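Local coordinates for putative exported protein (Peptoclostridium difficile, PDB 5TTA) that is of unknown function but is probably exported, and contains a domain of an uncharacterised family in the E-set clan, at residues A[54-58]-A[115-119]; A[91-97]-A[189-193]; A[204-208]-A[243-247]. All blocks are in the same frame, centred on the assembly; numbering follows the deposited sequence.

Interaction 1 of 3, residues A[54-58]-A[115-119]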
loop_
_atom_site.group_PDB
_atom_site.type_symbol
_atom_site.label_atom_id
_atom_site.label_comp_id
_atom_site.label_asym_id
_atom_site.label_seq_id
_atom_site.Cartn_x
_atom_site.Cartn_y
_atom_site.Cartn_z
ATOM N N PRO A 54 17.021 17.984 -24.374
ATOM C CA PRO A 54 17.964 19.118 -24.382
ATOM C C PRO A 54 18.567 19.439 -23.015
ATOM O O PRO A 54 19.519 20.222 -22.958
ATOM C CB PRO A 54 17.120 20.287 -24.916
ATOM C CG PRO A 54 15.689 19.847 -24.840
ATOM C CD PRO A 54 15.697 18.351 -24.908
ATOM N N TYR A 55 18.060 18.858 -21.920
ATOM C CA TYR A 55 18.607 19.122 -20.597
ATOM C C TYR A 55 19.656 18.104 -20.178
ATOM O O TYR A 55 20.398 18.368 -19.222
ATOM C CB TYR A 55 17.482 19.162 -19.557
ATOM C CG TYR A 55 16.322 20.047 -20.028
ATOM C CD1 TYR A 55 15.168 19.495 -20.580
ATOM C CD2 TYR A 55 16.416 21.427 -19.962
ATOM C CE1 TYR A 55 14.127 20.307 -21.026
ATOM C CE2 TYR A 55 15.373 22.245 -20.405
ATOM C CZ TYR A 55 14.235 21.674 -20.938
ATOM O OH TYR A 55 13.205 22.492 -21.387
ATOM N N HIS A 56 19.735 16.968 -20.868
ATOM C CA HIS A 56 20.823 15.993 -20.688
ATOM C C HIS A 56 21.083 15.707 -19.209
ATOM O O HIS A 56 22.201 15.831 -18.708
ATOM C CB HIS A 56 22.095 16.476 -21.385
ATOM C CG HIS A 56 21.927 16.678 -22.862
ATOM N ND1 HIS A 56 21.721 15.631 -23.733
ATOM C CD2 HIS A 56 21.921 17.803 -23.618
ATOM C CE1 HIS A 56 21.599 16.100 -24.964
ATOM N NE2 HIS A 56 21.713 17.416 -24.922
ATOM N N TRP A 57 20.034 15.290 -18.514
ATOM C CA TRP A 57 20.194 15.026 -17.094
ATOM C C TRP A 57 21.097 13.805 -16.876
ATOM O O TRP A 57 21.027 12.829 -17.636
ATOM C CB TRP A 57 18.858 14.793 -16.419
ATOM C CG TRP A 57 18.068 16.065 -16.127
ATOM C CD1 TRP A 57 18.326 17.345 -16.582
ATOM C CD2 TRP A 57 16.883 16.143 -15.349
ATOM N NE1 TRP A 57 17.379 18.217 -16.084
ATOM C CE2 TRP A 57 16.475 17.502 -15.334
ATOM C CE3 TRP A 57 16.133 15.198 -14.628
ATOM C CZ2 TRP A 57 15.350 17.932 -14.631
ATOM C CZ3 TRP A 57 15.006 15.633 -13.935
ATOM C CH2 TRP A 57 14.621 16.987 -13.952
ATOM N N PRO A 58 21.950 13.835 -15.849
ATOM C CA PRO A 58 22.879 12.721 -15.573
ATOM C C PRO A 58 22.275 11.653 -14.682
ATOM O O PRO A 58 21.594 11.944 -13.695
ATOM C CB PRO A 58 24.032 13.413 -14.822
ATOM C CG PRO A 58 23.332 14.494 -14.011
ATOM C CD PRO A 58 22.130 14.966 -14.918
ATOM N N ASP A 115 10.741 26.473 -16.598
ATOM C CA ASP A 115 11.344 25.252 -17.123
ATOM C C ASP A 115 12.047 24.492 -15.999
ATOM O O ASP A 115 13.107 24.915 -15.529
ATOM C CB ASP A 115 12.317 25.604 -18.244
ATOM C CG ASP A 115 12.725 24.407 -19.057
ATOM O OD1 ASP A 115 12.548 23.269 -18.566
ATOM O OD2 ASP A 115 13.230 24.600 -20.191
ATOM N N TYR A 116 11.471 23.354 -15.592
ATOM C CA TYR A 116 12.090 22.471 -14.601
ATOM C C TYR A 116 13.304 21.733 -15.146
ATOM O O TYR A 116 14.111 21.221 -14.356
ATOM C CB TYR A 116 11.085 21.419 -14.118
ATOM C CG TYR A 116 9.890 21.936 -13.342
ATOM C CD1 TYR A 116 10.002 23.014 -12.463
ATOM C CD2 TYR A 116 8.650 21.324 -13.473
ATOM C CE1 TYR A 116 8.904 23.467 -11.742
ATOM C CE2 TYR A 116 7.551 21.767 -12.762
ATOM C CZ TYR A 116 7.679 22.831 -11.898
ATOM O OH TYR A 116 6.575 23.252 -11.201
ATOM N N GLY A 117 13.429 21.629 -16.473
ATOM C CA GLY A 117 14.576 20.959 -17.053
ATOM C C GLY A 117 15.888 21.628 -16.695
ATOM O O GLY A 117 16.922 20.967 -16.633
ATOM N N ILE A 118 15.854 22.932 -16.425
ATOM C CA ILE A 118 17.045 23.707 -16.096
ATOM C C ILE A 118 17.303 23.567 -14.598
ATOM O O ILE A 118 16.521 24.032 -13.764
ATOM C CB ILE A 118 16.879 25.171 -16.519
ATOM C CG1 ILE A 118 16.802 25.257 -18.045
ATOM C CG2 ILE A 118 18.013 26.017 -16.002
ATOM C CD1 ILE A 118 16.348 26.593 -18.571
ATOM N N VAL A 119 18.404 22.918 -14.242
ATOM C CA VAL A 119 18.668 22.587 -12.853
ATOM C C VAL A 119 19.540 23.704 -12.294
ATOM O O VAL A 119 20.702 23.850 -12.689
ATOM C CB VAL A 119 19.336 21.208 -12.735
ATOM C CG1 VAL A 119 19.662 20.861 -11.283
ATOM C CG2 VAL A 119 18.420 20.149 -13.364
#

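Interaction 2 of 3, residues A[91-97]-A[189-193]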
loop_
_atom_site.group_PDB
_atom_site.type_symbol
_atom_site.label_atom_id
_atom_site.label_comp_id
_atom_site.label_asym_id
_atom_site.label_seq_id
_atom_site.Cartn_x
_atom_site.Cartn_y
_atom_site.Cartn_z
ATOM N N LEU A 91 29.736 12.294 -2.110
ATOM C CA LEU A 91 28.595 12.806 -2.859
ATOM C C LEU A 91 27.347 12.948 -1.999
ATOM O O LEU A 91 27.141 12.208 -1.042
ATOM C CB LEU A 91 28.235 11.875 -4.045
ATOM C CG LEU A 91 29.361 11.623 -5.050
ATOM C CD1 LEU A 91 28.793 10.804 -6.214
ATOM C CD2 LEU A 91 29.924 12.930 -5.562
ATOM N N TYR A 92 26.494 13.909 -2.377
ATOM C CA TYR A 92 25.068 13.836 -2.084
ATOM C C TYR A 92 24.436 12.925 -3.138
ATOM O O TYR A 92 23.905 13.378 -4.160
ATOM C CB TYR A 92 24.445 15.235 -2.098
ATOM C CG TYR A 92 24.939 16.150 -1.003
ATOM C CD1 TYR A 92 24.525 15.979 0.317
ATOM C CD2 TYR A 92 25.803 17.203 -1.291
ATOM C CE1 TYR A 92 24.956 16.831 1.321
ATOM C CE2 TYR A 92 26.243 18.076 -0.278
ATOM C CZ TYR A 92 25.809 17.875 1.019
ATOM O OH TYR A 92 26.236 18.701 2.030
ATOM N N TRP A 93 24.505 11.603 -2.882
ATOM C CA TRP A 93 24.220 10.613 -3.921
ATOM C C TRP A 93 22.784 10.682 -4.428
ATOM O O TRP A 93 22.535 10.438 -5.617
ATOM C CB TRP A 93 24.469 9.196 -3.398
ATOM C CG TRP A 93 25.917 8.831 -3.301
ATOM C CD1 TRP A 93 26.781 9.098 -2.264
ATOM C CD2 TRP A 93 26.671 8.135 -4.294
ATOM N NE1 TRP A 93 28.036 8.583 -2.561
ATOM C CE2 TRP A 93 27.985 7.977 -3.793
ATOM C CE3 TRP A 93 26.350 7.601 -5.556
ATOM C CZ2 TRP A 93 29.001 7.335 -4.531
ATOM C CZ3 TRP A 93 27.335 6.957 -6.287
ATOM C CH2 TRP A 93 28.663 6.814 -5.766
ATOM N N ASP A 94 21.822 10.889 -3.530
ATOM C CA ASP A 94 20.405 10.928 -3.884
ATOM C C ASP A 94 19.822 12.340 -3.815
ATOM O O ASP A 94 18.631 12.503 -3.539
ATOM C CB ASP A 94 19.598 9.970 -3.002
ATOM C CG ASP A 94 19.799 10.199 -1.510
ATOM O OD1 ASP A 94 20.439 11.201 -1.113
ATOM O OD2 ASP A 94 19.293 9.366 -0.706
ATOM N N ALA A 95 20.623 13.363 -4.135
ATOM C CA ALA A 95 20.117 14.731 -4.143
ATOM C C ALA A 95 19.036 14.904 -5.206
ATOM O O ALA A 95 19.085 14.297 -6.279
ATOM C CB ALA A 95 21.245 15.718 -4.405
ATOM N N GLN A 96 18.080 15.785 -4.916
ATOM C CA GLN A 96 17.049 16.167 -5.871
ATOM C C GLN A 96 17.435 17.456 -6.588
ATOM O O GLN A 96 18.181 18.285 -6.063
ATOM C CB GLN A 96 15.702 16.371 -5.179
ATOM C CG GLN A 96 15.168 15.158 -4.440
ATOM C CD GLN A 96 13.819 15.431 -3.797
ATOM O OE1 GLN A 96 12.777 15.068 -4.350
ATOM N NE2 GLN A 96 13.828 16.076 -2.626
ATOM N N ASN A 97 16.908 17.621 -7.795
ATOM C CA ASN A 97 17.176 18.821 -8.563
ATOM C C ASN A 97 16.291 19.944 -8.049
ATOM O O ASN A 97 15.193 19.707 -7.542
ATOM C CB ASN A 97 16.926 18.573 -10.055
ATOM C CG ASN A 97 15.508 18.095 -10.345
ATOM O OD1 ASN A 97 15.094 17.015 -9.926
ATOM N ND2 ASN A 97 14.754 18.911 -11.056
ATOM N N LEU A 189 19.267 9.088 -10.917
ATOM C CA LEU A 189 19.706 10.463 -11.166
ATOM C C LEU A 189 20.867 10.830 -10.240
ATOM O O LEU A 189 20.864 10.490 -9.050
ATOM C CB LEU A 189 18.519 11.436 -10.984
ATOM C CG LEU A 189 17.493 11.366 -12.134
ATOM C CD1 LEU A 189 16.203 12.197 -11.844
ATOM C CD2 LEU A 189 18.173 11.888 -13.384
ATOM N N LEU A 190 21.879 11.512 -10.797
ATOM C CA LEU A 190 23.120 11.836 -10.047
ATOM C C LEU A 190 23.520 13.290 -10.350
ATOM O O LEU A 190 24.428 13.572 -11.135
ATOM C CB LEU A 190 24.226 10.839 -10.388
ATOM C CG LEU A 190 25.436 10.856 -9.439
ATOM C CD1 LEU A 190 24.964 10.264 -8.128
ATOM C CD2 LEU A 190 26.552 10.031 -9.995
ATOM N N PHE A 191 22.784 14.228 -9.726
ATOM C CA PHE A 191 22.969 15.656 -9.953
ATOM C C PHE A 191 24.213 16.226 -9.291
ATOM O O PHE A 191 24.821 17.142 -9.845
ATOM C CB PHE A 191 21.739 16.418 -9.455
ATOM C CG PHE A 191 20.496 16.114 -10.231
ATOM C CD1 PHE A 191 19.429 15.481 -9.626
ATOM C CD2 PHE A 191 20.423 16.420 -11.590
ATOM C CE1 PHE A 191 18.264 15.199 -10.343
ATOM C CE2 PHE A 191 19.262 16.151 -12.328
ATOM C CZ PHE A 191 18.183 15.535 -11.705
ATOM N N ASP A 192 24.631 15.703 -8.136
ATOM C CA ASP A 192 25.792 16.285 -7.453
ATOM C C ASP A 192 27.046 16.201 -8.324
ATOM O O ASP A 192 27.335 15.156 -8.921
ATOM C CB ASP A 192 26.022 15.587 -6.111
ATOM C CG ASP A 192 26.993 16.363 -5.213
ATOM O OD1 ASP A 192 27.227 17.561 -5.478
ATOM O OD2 ASP A 192 27.525 15.777 -4.246
ATOM N N LYS A 193 27.779 17.326 -8.409
ATOM C CA LYS A 193 29.050 17.528 -9.145
ATOM C C LYS A 193 28.828 17.663 -10.648
ATOM O O LYS A 193 29.801 17.676 -11.398
ATOM C CB LYS A 193 30.085 16.411 -8.917
ATOM C CG LYS A 193 30.333 16.053 -7.437
ATOM C CD LYS A 193 31.100 17.128 -6.705
ATOM C CE LYS A 193 31.600 16.609 -5.353
ATOM N NZ LYS A 193 32.355 17.657 -4.637
HETATM O O HOH W 1 23.715 13.453 -6.870
HETATM O O HOH W 2 21.904 8.519 -7.431
HETATM O O HOH W 3 21.167 13.068 -7.599
#

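Interaction 3 of 3, residues A[204-208]-A[243-247]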
loop_
_atom_site.group_PDB
_atom_site.type_symbol
_atom_site.label_atom_id
_atom_site.label_comp_id
_atom_site.label_asym_id
_atom_site.label_seq_id
_atom_site.Cartn_x
_atom_site.Cartn_y
_atom_site.Cartn_z
ATOM N N LYS A 204 34.095 10.661 -12.494
ATOM C CA LYS A 204 34.605 10.003 -13.688
ATOM C C LYS A 204 34.369 8.504 -13.662
ATOM O O LYS A 204 34.145 7.898 -14.716
ATOM C CB LYS A 204 36.111 10.293 -13.836
ATOM C CG LYS A 204 36.774 9.713 -15.074
ATOM C CD LYS A 204 36.205 10.292 -16.360
ATOM C CE LYS A 204 37.236 10.244 -17.483
ATOM N NZ LYS A 204 37.450 8.866 -17.970
ATOM N N TYR A 205 34.370 7.901 -12.479
ATOM C CA TYR A 205 34.227 6.468 -12.350
ATOM C C TYR A 205 33.310 6.153 -11.190
ATOM O O TYR A 205 33.396 6.768 -10.121
ATOM C CB TYR A 205 35.594 5.778 -12.094
ATOM C CG TYR A 205 36.700 6.122 -13.064
ATOM C CD1 TYR A 205 36.854 5.402 -14.262
ATOM C CD2 TYR A 205 37.644 7.100 -12.757
ATOM C CE1 TYR A 205 37.878 5.685 -15.138
ATOM C CE2 TYR A 205 38.683 7.383 -13.620
ATOM C CZ TYR A 205 38.795 6.676 -14.813
ATOM O OH TYR A 205 39.817 6.974 -15.676
ATOM N N ILE A 206 32.460 5.171 -11.404
ATOM C CA ILE A 206 31.623 4.604 -10.361
ATOM C C ILE A 206 31.949 3.124 -10.315
ATOM O O ILE A 206 31.952 2.461 -11.357
ATOM C CB ILE A 206 30.136 4.855 -10.652
ATOM C CG1 ILE A 206 29.871 6.368 -10.597
ATOM C CG2 ILE A 206 29.253 4.074 -9.691
ATOM C CD1 ILE A 206 28.518 6.711 -11.017
ATOM N N ILE A 207 32.300 2.615 -9.139
ATOM C CA ILE A 207 32.497 1.178 -8.994
ATOM C C ILE A 207 31.471 0.698 -7.992
ATOM O O ILE A 207 31.131 1.427 -7.057
ATOM C CB ILE A 207 33.945 0.827 -8.564
ATOM C CG1 ILE A 207 34.275 1.471 -7.222
ATOM C CG2 ILE A 207 34.949 1.339 -9.627
ATOM C CD1 ILE A 207 35.653 0.984 -6.637
ATOM N N SER A 208 30.948 -0.515 -8.210
ATOM C CA SER A 208 29.822 -1.021 -7.446
ATOM C C SER A 208 30.053 -2.451 -6.974
ATOM O O SER A 208 30.941 -3.172 -7.463
ATOM C CB SER A 208 28.527 -0.947 -8.256
ATOM O OG SER A 208 28.412 0.341 -8.864
ATOM N N LEU A 243 40.620 1.393 -11.964
ATOM C CA LEU A 243 39.322 1.991 -12.281
ATOM C C LEU A 243 38.941 1.750 -13.740
ATOM O O LEU A 243 37.805 1.355 -14.033
ATOM C CB LEU A 243 39.320 3.479 -11.954
ATOM C CG LEU A 243 39.459 3.793 -10.459
ATOM C CD1 LEU A 243 39.724 5.281 -10.238
ATOM C CD2 LEU A 243 38.238 3.342 -9.686
ATOM N N GLU A 244 39.877 1.976 -14.661
ATOM C CA GLU A 244 39.564 1.816 -16.079
ATOM C C GLU A 244 39.152 0.393 -16.422
ATOM O O GLU A 244 38.300 0.192 -17.289
ATOM C CB GLU A 244 40.755 2.229 -16.942
ATOM C CG GLU A 244 40.935 3.737 -17.096
ATOM C CD GLU A 244 39.899 4.366 -18.032
ATOM O OE1 GLU A 244 39.503 5.533 -17.802
ATOM O OE2 GLU A 244 39.487 3.690 -19.001
ATOM N N ASN A 245 39.730 -0.609 -15.759
ATOM C CA ASN A 245 39.479 -1.996 -16.122
ATOM C C ASN A 245 38.559 -2.700 -15.138
ATOM O O ASN A 245 38.457 -3.930 -15.171
ATOM C CB ASN A 245 40.809 -2.742 -16.252
ATOM C CG ASN A 245 41.704 -2.119 -17.298
ATOM O OD1 ASN A 245 41.297 -1.933 -18.441
ATOM N ND2 ASN A 245 42.915 -1.751 -16.901
ATOM N N TYR A 246 37.863 -1.937 -14.292
ATOM C CA TYR A 246 37.104 -2.525 -13.183
ATOM C C TYR A 246 36.027 -3.488 -13.678
ATOM O O TYR A 246 35.802 -4.536 -13.068
ATOM C CB TYR A 246 36.487 -1.425 -12.309
ATOM C CG TYR A 246 35.883 -1.959 -11.014
ATOM C CD1 TYR A 246 36.666 -2.117 -9.864
ATOM C CD2 TYR A 246 34.566 -2.354 -10.959
ATOM C CE1 TYR A 246 36.127 -2.625 -8.688
ATOM C CE2 TYR A 246 34.015 -2.872 -9.792
ATOM C CZ TYR A 246 34.793 -3.002 -8.667
ATOM O OH TYR A 246 34.232 -3.497 -7.518
ATOM N N TYR A 247 35.373 -3.178 -14.796
ATOM C CA TYR A 247 34.355 -4.065 -15.337
ATOM C C TYR A 247 34.841 -4.884 -16.526
ATOM O O TYR A 247 34.025 -5.517 -17.199
ATOM C CB TYR A 247 33.103 -3.256 -15.709
ATOM C CG TYR A 247 32.452 -2.658 -14.491
ATOM C CD1 TYR A 247 31.845 -3.473 -13.541
ATOM C CD2 TYR A 247 32.451 -1.280 -14.283
ATOM C CE1 TYR A 247 31.242 -2.940 -12.419
ATOM C CE2 TYR A 247 31.872 -0.739 -13.158
ATOM C CZ TYR A 247 31.263 -1.564 -12.234
ATOM O OH TYR A 247 30.645 -1.006 -11.133
HETATM O O HOH W 4 32.236 -5.238 -7.370
#

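Interaction 1 of 3, residues A[54-58]-A[115-119]
Two loops meet here, the one leading into strand 58-66 and a type I beta turn, Asp115 to Ile118, just ahead of strand 121-123. Hydrogen bonds fix both ends of the contact. Tyr55 OH donates to Asp115 OD2 over a very short 2.4 Å, and Trp57 NE1 donates to Gly117 O at 2.8 Å and 167°, close to linear. The other carboxylate oxygen of Asp115 looks inward: OD1 accepts from Gly117 N at 2.8 Å, an Asx turn that holds the aspartate within the beta turn. Gln196 bridges the loops, its NE2 bonding both Tyr55 O and Gly117 O. Packing fills the space between. Gly117 CA sits over the face of the Tyr55 ring, 3.5 Å from its centroid, a CH-pi contact, and a beta carbon there would clash with Tyr55 CE2, so this close approach depends on glycine. Ile118 brushes the same ring, with CG1 4.1 Å from Tyr55 CE2. Beside the indole, Val119 CG2 comes to 3.8 Å from Trp57 CE2.

Interaction 2 of 3, residues A[91-97]-A[189-193]
A type I beta turn, Tyr92 to Ala95, and the start of strand 96-98 pack on the loop between strands 183-189 and 194-195, largely through water and buried side chains. At Leu189 the carbonyl accepts from water 2, which also donates to Trp93 O. Leu190 follows with an apolar wedge, its CD1 lying 4.3 Å from Leu91 CD1 and 4.0 Å from Trp93 CE3; the indole NE1 of Trp93 is turned to Ser129 O. Phe191 N donates to water 3, which lies close to Ala95 O and Leu189 O, and its ring packs against Ala95 and Asn97. Asn97 CB sits over one face, 3.8 Å from the centroid, and Ala95 O meets the ring edge, while Trp57 adds an edge-to-face ring contact. Asp192 N donates to water 1, 2.7 Å from Tyr92 O, and Asp192 OD2 accepts the one direct hydrogen bond between the segments, from Tyr92 N at 2.8 Å and 162°. Lys193 closes the segment by laying CG 3.7 Å from Leu91 CD2.

Interaction 3 of 3, residues A[204-208]-A[243-247]
The end of the C-terminal helix 240-244 and the residues after it pack against residues 204-208 of the strand 205-215 region, with an aliphatic side chain from each segment seated on a tyrosine ring of the other. Tyr205 and Ile207 both direct their CA-to-CB bonds at the helix end, whereas Ile206 between them points away, as expected in a strand. Leu243 is the bump that fits between these two: its CB lies over the face of the Tyr205 ring, 3.9 Å from the centroid, its CD1 is 3.7 Å from Tyr205 CD2, and its CD2 meets Ile207 CG2 at 3.9 Å. Ile207 is the answering bump from the strand. Its CB stands almost squarely above the Tyr246 ring, 3.8 Å from the centroid, so aliphatic groups cover ring faces in both directions. Polar groups line the margins. Tyr205 OH donates to Glu244 OE1 at 2.6 Å, with Lys204 NZ in a long salt bridge, 3.9 Å from the same OE1. Farther along the strand, Ser208 N makes a weak 3.0 Å hydrogen bond to Tyr247 OH, and water 4 joins Ser208 O to Tyr246 OH. Both tyrosine hydroxyls have further partners, Trp229 NE1 for Tyr246 and Ser46 OG for Tyr247. Lys204 and Tyr205 both face Tyr82 in a classic beta bulge, in the antiparallel pairing with strand 72-82. Phe233 of helix 226-233 touches Ile207 and Tyr246, while Ile43 and Asn45 meet Tyr247, so residues 243-247 border strand 205-215, helix 226-233 and strand 41-50.

How the interactions relate
From the N terminus, interaction 1 joins the loop after strand 41-50 to the turn before strand 121-123, closing a span of 56 residues. Interaction 2 opens inside that span, at 91-97, and closes 91 residues later at 189-193, so the two cross rather than nest. They touch directly: Pro58 O lies 2.9 Å from Leu190 N, a probable hydrogen bond, and Trp57 packs on Phe191 and Asn97. Together they bind the small sheet of strands 96-98 and 121-123 to the loop leading into strand 58-66 and the loop between strands 183-189 and 194-195. Interaction 3 follows in series, closing 34 residues between strand 205-215 and the C-terminal helix end; Ile206 CD1 is 4.0 Å from Leu190 CD2 of interaction 2.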